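Local coordinates for 3-oxoacyl-[acyl-carrier protein] synthase (Thermus thermophilus, PDB 1UB7) that probably catalyses the first condensation of fatty acid synthesis, joining the acetyl group of acetyl-CoA to malonyl-ACP with release of carbon dioxide and CoA, at residues R42-A45 with E46-T50; E213-K216 with F217-V221; L262-E265 with R266-V269. All blocks are in the same frame, centred on the assembly; numbering follows the deposited sequence.

Contact 1. Residues R42-A45 with E46-T50; sequences RVAA and EDEYT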
loop_
_atom_site.group_PDB
_atom_site.type_symbol
_atom_site.label_atom_id
_atom_site.label_comp_id
_atom_site.label_asym_id
_atom_site.label_seq_id
_atom_site.Cartn_x
_atom_site.Cartn_y
_atom_site.Cartn_z
ATOM N N ARG A 42 11.287 5.477 -22.107
ATOM C CA ARG A 42 10.111 4.902 -22.748
ATOM C C ARG A 42 8.840 5.570 -22.244
ATOM O O ARG A 42 8.790 6.018 -21.112
ATOM C CB ARG A 42 10.060 3.398 -22.479
ATOM C CG ARG A 42 11.297 2.653 -22.946
ATOM C CD ARG A 42 11.641 3.002 -24.392
ATOM N NE ARG A 42 12.718 2.158 -24.902
ATOM C CZ ARG A 42 12.546 0.930 -25.392
ATOM N NH1 ARG A 42 11.332 0.392 -25.448
ATOM N NH2 ARG A 42 13.590 0.231 -25.822
ATOM N N VAL A 43 7.818 5.646 -23.090
ATOM C CA VAL A 43 6.550 6.275 -22.712
ATOM C C VAL A 43 5.370 5.362 -23.067
ATOM O O VAL A 43 5.270 4.865 -24.196
ATOM C CB VAL A 43 6.370 7.648 -23.420
ATOM C CG1 VAL A 43 5.076 8.317 -22.967
ATOM C CG2 VAL A 43 7.568 8.550 -23.112
ATOM N N ALA A 44 4.481 5.153 -22.098
ATOM C CA ALA A 44 3.322 4.282 -22.289
ATOM C C ALA A 44 2.397 4.763 -23.394
ATOM O O ALA A 44 2.178 5.966 -23.552
ATOM C CB ALA A 44 2.542 4.155 -20.979
ATOM N N ALA A 45 1.845 3.822 -24.154
ATOM C CA ALA A 45 0.933 4.188 -25.227
ATOM C C ALA A 45 -0.231 4.983 -24.629
ATOM O O ALA A 45 -0.456 4.962 -23.414
ATOM C CB ALA A 45 0.426 2.946 -25.935
ATOM N N GLU A 46 -0.969 5.678 -25.488
ATOM C CA GLU A 46 -2.080 6.513 -25.055
ATOM C C GLU A 46 -3.045 5.833 -24.088
ATOM O O GLU A 46 -3.433 6.414 -23.074
ATOM C CB GLU A 46 -2.859 7.006 -26.271
ATOM C CG GLU A 46 -3.831 8.137 -25.957
ATOM C CD GLU A 46 -4.857 8.346 -27.058
ATOM O OE1 GLU A 46 -4.458 8.388 -28.243
ATOM O OE2 GLU A 46 -6.062 8.473 -26.735
ATOM N N ASP A 47 -3.439 4.607 -24.406
ATOM C CA ASP A 47 -4.370 3.877 -23.564
ATOM C C ASP A 47 -3.663 2.741 -22.821
ATOM O O ASP A 47 -4.228 1.660 -22.631
ATOM C CB ASP A 47 -5.482 3.317 -24.435
ATOM C CG ASP A 47 -4.952 2.381 -25.506
ATOM O OD1 ASP A 47 -3.756 2.502 -25.862
ATOM O OD2 ASP A 47 -5.721 1.528 -26.000
ATOM N N GLU A 48 -2.421 2.979 -22.412
ATOM C CA GLU A 48 -1.661 1.970 -21.684
ATOM C C GLU A 48 -1.375 2.521 -20.297
ATOM O O GLU A 48 -0.633 3.488 -20.161
ATOM C CB GLU A 48 -0.352 1.679 -22.416
ATOM C CG GLU A 48 0.561 0.691 -21.724
ATOM C CD GLU A 48 1.834 0.413 -22.524
ATOM O OE1 GLU A 48 2.396 1.374 -23.088
ATOM O OE2 GLU A 48 2.282 -0.758 -22.575
ATOM N N TYR A 49 -1.962 1.918 -19.265
ATOM C CA TYR A 49 -1.758 2.405 -17.898
ATOM C C TYR A 49 -0.926 1.527 -16.982
ATOM O O TYR A 49 -0.450 0.459 -17.380
ATOM C CB TYR A 49 -3.101 2.700 -17.249
ATOM C CG TYR A 49 -3.818 3.813 -17.963
ATOM C CD1 TYR A 49 -4.588 3.560 -19.100
ATOM C CD2 TYR A 49 -3.660 5.135 -17.554
ATOM C CE1 TYR A 49 -5.181 4.599 -19.816
ATOM C CE2 TYR A 49 -4.246 6.182 -18.263
ATOM C CZ TYR A 49 -5.003 5.907 -19.390
ATOM O OH TYR A 49 -5.585 6.944 -20.080
ATOM N N THR A 50 -0.749 1.985 -15.746
ATOM C CA THR A 50 0.058 1.240 -14.779
ATOM C C THR A 50 -0.273 -0.249 -14.682
ATOM O O THR A 50 0.636 -1.082 -14.604
ATOM C CB THR A 50 -0.030 1.861 -13.388
ATOM O OG1 THR A 50 0.650 3.123 -13.398
ATOM C CG2 THR A 50 0.603 0.932 -12.346
#
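Glu48 folds back on Ala44 and Ala45 and grips the turn that runs from Ala45 to Glu48. Glu48 CB lies 3.4 Å from Ala45 O and close to Ala45 N. CG stands anti to the backbone N (chi1 177°), and the extended chain carries CG and CD past the methyl of Ala44, with Glu48 CG 4.1 Å from Ala44 CB. At the tip, OE1 accepts the N-H of Ala45 (Ala45 N to Glu48 OE1 2.7 Å, 159° at the hydrogen). The N-H meets OE1 on its anti side, 16° out of the carboxylate plane. The other oxygen, OE2, takes a hydrogen bond from Tyr10 OH and a salt bridge from Lys56, so both oxygens of this buried carboxylate have partners. The backbone closes the type I beta turn: Glu48 N donates to Ala45 O over 3.0 Å. The methyl of Ala44 also packs against the main chain, with Ala44 CB 3.3 Å from Glu48 O. Arg196 of the second subunit reaches the turn too and bonds Asp47 O. The turn joins strand 40-43, paired with strand 14-17, to helix 50-64, for which Tyr49 is the N-cap residue.

Contact 2. Residues E213-K216 with F217-V221; sequences EVFK and FAVRV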
loop_
_atom_site.group_PDB
_atom_site.type_symbol
_atom_site.label_atom_id
_atom_site.label_comp_id
_atom_site.label_asym_id
_atom_site.label_seq_id
_atom_site.Cartn_x
_atom_site.Cartn_y
_atom_site.Cartn_z
ATOM N N GLU A 213 17.989 19.309 -2.720
ATOM C CA GLU A 213 17.947 18.617 -1.437
ATOM C C GLU A 213 17.815 17.119 -1.669
ATOM O O GLU A 213 18.423 16.318 -0.957
ATOM C CB GLU A 213 16.774 19.123 -0.593
ATOM C CG GLU A 213 16.855 20.606 -0.256
ATOM C CD GLU A 213 18.190 20.991 0.364
ATOM O OE1 GLU A 213 18.577 20.373 1.382
ATOM O OE2 GLU A 213 18.850 21.913 -0.169
ATOM N N VAL A 214 17.022 16.751 -2.671
ATOM C CA VAL A 214 16.813 15.348 -3.021
ATOM C C VAL A 214 18.159 14.708 -3.381
ATOM O O VAL A 214 18.391 13.528 -3.102
ATOM C CB VAL A 214 15.827 15.217 -4.216
ATOM C CG1 VAL A 214 15.646 13.757 -4.604
ATOM C CG2 VAL A 214 14.486 15.830 -3.845
ATOM N N PHE A 215 19.041 15.501 -3.991
ATOM C CA PHE A 215 20.376 15.048 -4.387
ATOM C C PHE A 215 21.206 14.778 -3.134
ATOM O O PHE A 215 21.841 13.722 -2.996
ATOM C CB PHE A 215 21.068 16.124 -5.239
ATOM C CG PHE A 215 22.388 15.688 -5.813
ATOM C CD1 PHE A 215 23.485 15.455 -4.984
ATOM C CD2 PHE A 215 22.524 15.459 -7.179
ATOM C CE1 PHE A 215 24.691 14.996 -5.506
ATOM C CE2 PHE A 215 23.731 15.000 -7.712
ATOM C CZ PHE A 215 24.815 14.767 -6.872
ATOM N N LYS A 216 21.198 15.760 -2.236
ATOM C CA LYS A 216 21.923 15.689 -0.974
ATOM C C LYS A 216 21.474 14.436 -0.190
ATOM O O LYS A 216 22.292 13.716 0.395
ATOM C CB LYS A 216 21.635 16.970 -0.178
ATOM C CG LYS A 216 22.722 17.386 0.808
ATOM C CD LYS A 216 22.341 18.673 1.545
ATOM C CE LYS A 216 22.112 19.838 0.583
ATOM N NZ LYS A 216 21.826 21.124 1.293
ATOM N N PHE A 217 20.165 14.189 -0.207
ATOM C CA PHE A 217 19.535 13.048 0.466
ATOM C C PHE A 217 19.981 11.699 -0.121
ATOM O O PHE A 217 20.575 10.865 0.573
ATOM C CB PHE A 217 18.003 13.185 0.359
ATOM C CG PHE A 217 17.238 11.961 0.802
ATOM C CD1 PHE A 217 17.279 11.534 2.128
ATOM C CD2 PHE A 217 16.489 11.227 -0.117
ATOM C CE1 PHE A 217 16.583 10.392 2.533
ATOM C CE2 PHE A 217 15.794 10.088 0.272
ATOM C CZ PHE A 217 15.838 9.667 1.599
ATOM N N ALA A 218 19.684 11.497 -1.401
ATOM C CA ALA A 218 20.031 10.261 -2.095
ATOM C C ALA A 218 21.455 9.832 -1.782
ATOM O O ALA A 218 21.694 8.724 -1.285
ATOM C CB ALA A 218 19.867 10.444 -3.606
ATOM N N VAL A 219 22.392 10.731 -2.069
ATOM C CA VAL A 219 23.809 10.484 -1.858
ATOM C C VAL A 219 24.148 9.937 -0.469
ATOM O O VAL A 219 24.774 8.880 -0.353
ATOM C CB VAL A 219 24.619 11.775 -2.133
ATOM C CG1 VAL A 219 26.096 11.520 -1.915
ATOM C CG2 VAL A 219 24.373 12.244 -3.573
ATOM N N ARG A 220 23.730 10.644 0.577
ATOM C CA ARG A 220 24.014 10.210 1.940
ATOM C C ARG A 220 23.230 8.977 2.353
ATOM O O ARG A 220 23.769 8.060 2.984
ATOM C CB ARG A 220 23.736 11.346 2.923
ATOM C CG ARG A 220 24.783 12.447 2.870
ATOM C CD ARG A 220 24.378 13.655 3.689
ATOM N NE ARG A 220 25.363 14.724 3.578
ATOM C CZ ARG A 220 25.098 16.003 3.817
ATOM N NH1 ARG A 220 23.876 16.370 4.182
ATOM N NH2 ARG A 220 26.055 16.914 3.689
ATOM N N VAL A 221 21.953 8.949 1.997
ATOM C CA VAL A 221 21.127 7.810 2.354
ATOM C C VAL A 221 21.617 6.561 1.619
ATOM O O VAL A 221 21.970 5.559 2.250
ATOM C CB VAL A 221 19.617 8.096 2.056
ATOM C CG1 VAL A 221 19.122 7.301 0.849
ATOM C CG2 VAL A 221 18.788 7.776 3.287
#
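Phe217 opens the second segment by giving its N-H to Glu213 O (Phe217 N to Glu213 O 2.9 Å). The ring edge of Phe217 lies near Val214 O. One ring face receives Val221, one turn further on, with CB of Val221 3.8 Å above the plane of the Phe217 ring and offset toward the rim. Ala218 follows with a straight bond, Ala218 N to Val214 O 2.9 Å. Ala218 CB lies close to the same oxygen.

Val219 makes the main apolar contact. Its N-H bonds Phe215 O, and CG2, set beside the backbone N, comes down on the preceding turn. Val219 CG2 lies 3.4 Å from Phe215 CE1, approaching the ring obliquely. The same methyl is near Phe215 O. Arg220 binds more loosely: the bond from Arg220 N to Lys216 O is weak, at 3.4 Å. Its extended side chain runs beside that of Lys216, pointing the same way, and Lys216 CG lies over one guanidinium face, 3.7 Å from Arg220 NH1. The Lys216 chain bends at chi3 (-59°), and Lys216 NZ forms a salt bridge to Glu213 OE1 at 3.3 Å, with weak hydrogen bonds to both carboxylate oxygens. This probably eases the like charge of Arg220.

Phe215 and Ala218 touch Ile252 of helix 250-258, while Phe217 and Val221 rest on Phe306 and Trp312 of the sheet. This i to i+4 ladder is that of an amphipathic alpha helix covering a sheet, as in the layered alpha-beta thiolase fold.

Contact 3. Residues L262-E265 with R266-V269; sequences LPWE and RVAV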
loop_
_atom_site.group_PDB
_atom_site.type_symbol
_atom_site.label_atom_id
_atom_site.label_comp_id
_atom_site.label_asym_id
_atom_site.label_seq_id
_atom_site.Cartn_x
_atom_site.Cartn_y
_atom_site.Cartn_z
ATOM N N LEU A 262 34.023 1.753 -5.525
ATOM C CA LEU A 262 33.519 0.790 -6.493
ATOM C C LEU A 262 33.739 1.122 -7.961
ATOM O O LEU A 262 33.664 2.282 -8.375
ATOM C CB LEU A 262 32.019 0.567 -6.275
ATOM C CG LEU A 262 31.553 -0.244 -5.065
ATOM C CD1 LEU A 262 30.033 -0.171 -4.982
ATOM C CD2 LEU A 262 32.024 -1.699 -5.191
ATOM N N PRO A 263 34.033 0.088 -8.764
ATOM C CA PRO A 263 34.264 0.189 -10.210
ATOM C C PRO A 263 32.905 0.055 -10.905
ATOM O O PRO A 263 32.054 -0.715 -10.450
ATOM C CB PRO A 263 35.188 -0.995 -10.492
ATOM C CG PRO A 263 34.731 -2.019 -9.503
ATOM C CD PRO A 263 34.516 -1.208 -8.243
ATOM N N TRP A 264 32.694 0.800 -11.990
ATOM C CA TRP A 264 31.418 0.758 -12.702
ATOM C C TRP A 264 30.928 -0.636 -13.085
ATOM O O TRP A 264 29.748 -0.828 -13.372
ATOM C CB TRP A 264 31.483 1.630 -13.950
ATOM C CG TRP A 264 31.290 3.073 -13.658
ATOM C CD1 TRP A 264 32.240 4.047 -13.670
ATOM C CD2 TRP A 264 30.059 3.716 -13.308
ATOM N NE1 TRP A 264 31.680 5.264 -13.354
ATOM C CE2 TRP A 264 30.341 5.089 -13.126
ATOM C CE3 TRP A 264 28.741 3.266 -13.130
ATOM C CZ2 TRP A 264 29.356 6.019 -12.776
ATOM C CZ3 TRP A 264 27.761 4.192 -12.781
ATOM C CH2 TRP A 264 28.076 5.554 -12.609
ATOM N N GLU A 265 31.842 -1.602 -13.083
ATOM C CA GLU A 265 31.532 -2.987 -13.430
ATOM C C GLU A 265 30.679 -3.686 -12.365
ATOM O O GLU A 265 29.996 -4.672 -12.649
ATOM C CB GLU A 265 32.838 -3.752 -13.608
ATOM C CG GLU A 265 33.748 -3.587 -12.411
ATOM C CD GLU A 265 35.050 -4.335 -12.541
ATOM O OE1 GLU A 265 35.016 -5.579 -12.669
ATOM O OE2 GLU A 265 36.108 -3.675 -12.510
ATOM N N ARG A 266 30.736 -3.178 -11.137
ATOM C CA ARG A 266 29.977 -3.747 -10.029
ATOM C C ARG A 266 28.772 -2.878 -9.685
ATOM O O ARG A 266 28.261 -2.923 -8.571
ATOM C CB ARG A 266 30.881 -3.904 -8.804
ATOM C CG ARG A 266 31.867 -5.055 -8.918
ATOM C CD ARG A 266 32.968 -4.946 -7.878
ATOM N NE ARG A 266 32.455 -4.929 -6.510
ATOM C CZ ARG A 266 33.221 -4.820 -5.429
ATOM N NH1 ARG A 266 34.536 -4.715 -5.561
ATOM N NH2 ARG A 266 32.674 -4.827 -4.217
ATOM N N VAL A 267 28.334 -2.087 -10.658
ATOM C CA VAL A 267 27.187 -1.207 -10.503
ATOM C C VAL A 267 26.312 -1.293 -11.744
ATOM O O VAL A 267 26.809 -1.172 -12.867
ATOM C CB VAL A 267 27.617 0.245 -10.332
ATOM C CG1 VAL A 267 26.404 1.162 -10.454
ATOM C CG2 VAL A 267 28.292 0.419 -8.977
ATOM N N ALA A 268 25.010 -1.486 -11.532
ATOM C CA ALA A 268 24.049 -1.601 -12.625
ATOM C C ALA A 268 23.510 -0.253 -13.081
ATOM O O ALA A 268 23.104 0.568 -12.269
ATOM C CB ALA A 268 22.897 -2.497 -12.202
ATOM N N VAL A 269 23.492 -0.032 -14.387
ATOM C CA VAL A 269 22.984 1.231 -14.925
ATOM C C VAL A 269 22.115 1.026 -16.153
ATOM O O VAL A 269 22.357 0.130 -16.957
ATOM C CB VAL A 269 24.136 2.197 -15.348
ATOM C CG1 VAL A 269 23.568 3.581 -15.651
ATOM C CG2 VAL A 269 25.198 2.282 -14.252
#
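The chain from Pro263 to Val267 makes a tight turn, in which Arg266 N bonds Pro263 O over 2.9 Å and Val267 N reaches Trp264 O in a weak bond of 3.3 Å. Trp264 and Glu265 form a short 3-10 segment within it.

Arg266 sends its side chain back over Leu262 and Pro263. The chain bends at chi3 (58°), which turns the guanidinium toward Leu262. One methyl of that leucine, CD2, sits over a face of the Arg266 guanidinium, 3.2 Å above the plane and offset toward the rim. Leu262 CD2 is 3.3 Å from Arg266 NH2. The two side chains cross at about a right angle. Lower down, Arg266 CD leans on the proline ring, 3.8 Å from Pro263 CG. A serine in place of Arg266 would probably leave the Leu262 methyl and the Pro263 ring without the flat group and aliphatic stem that cover them.

The loop lies in the C-terminal half of the thiolase-like fold. It runs beside strand 242-245 of the mixed sheet, where the backbones of Arg266 and Ala268 both bond Phe243, and it leads to helix 271-274. The side chains of Leu262 and Arg266 also touch Phe243.

On the other arm, Trp264 approaches the two valines through the six-membered part of its indole. Trp264 CZ3 comes within 3.5 Å of Val269 CG2 and 4.1 Å of Val267 CG1. Both methyls approach the ring obliquely. Val267 also packs on Ile253 of helix 250-258. The indole extends the same cluster, touching Leu250 and forming a cation-pi contact with Arg257 of that helix.

The three contacts follow one another along the chain, and none nests in or crosses another. Contact 1 comes first. It closes the short turn between strand 40-43 and helix 50-64, near the second subunit. Contact 2 closes no loop and lies within helix 211-233. Contact 3 closes the turn at 263-267, between helix 250-258 and helix 271-274 and alongside strand 242-245. The contacts do not touch: contacts 2 and 3 have centres about 19 Å apart, and contact 1 is about 30 Å from each, also between centres. Contacts 2 and 3 share helix 250-258 as a neighbour, at Ile252 for one and Ile253 for the other, so that helix links them indirectly.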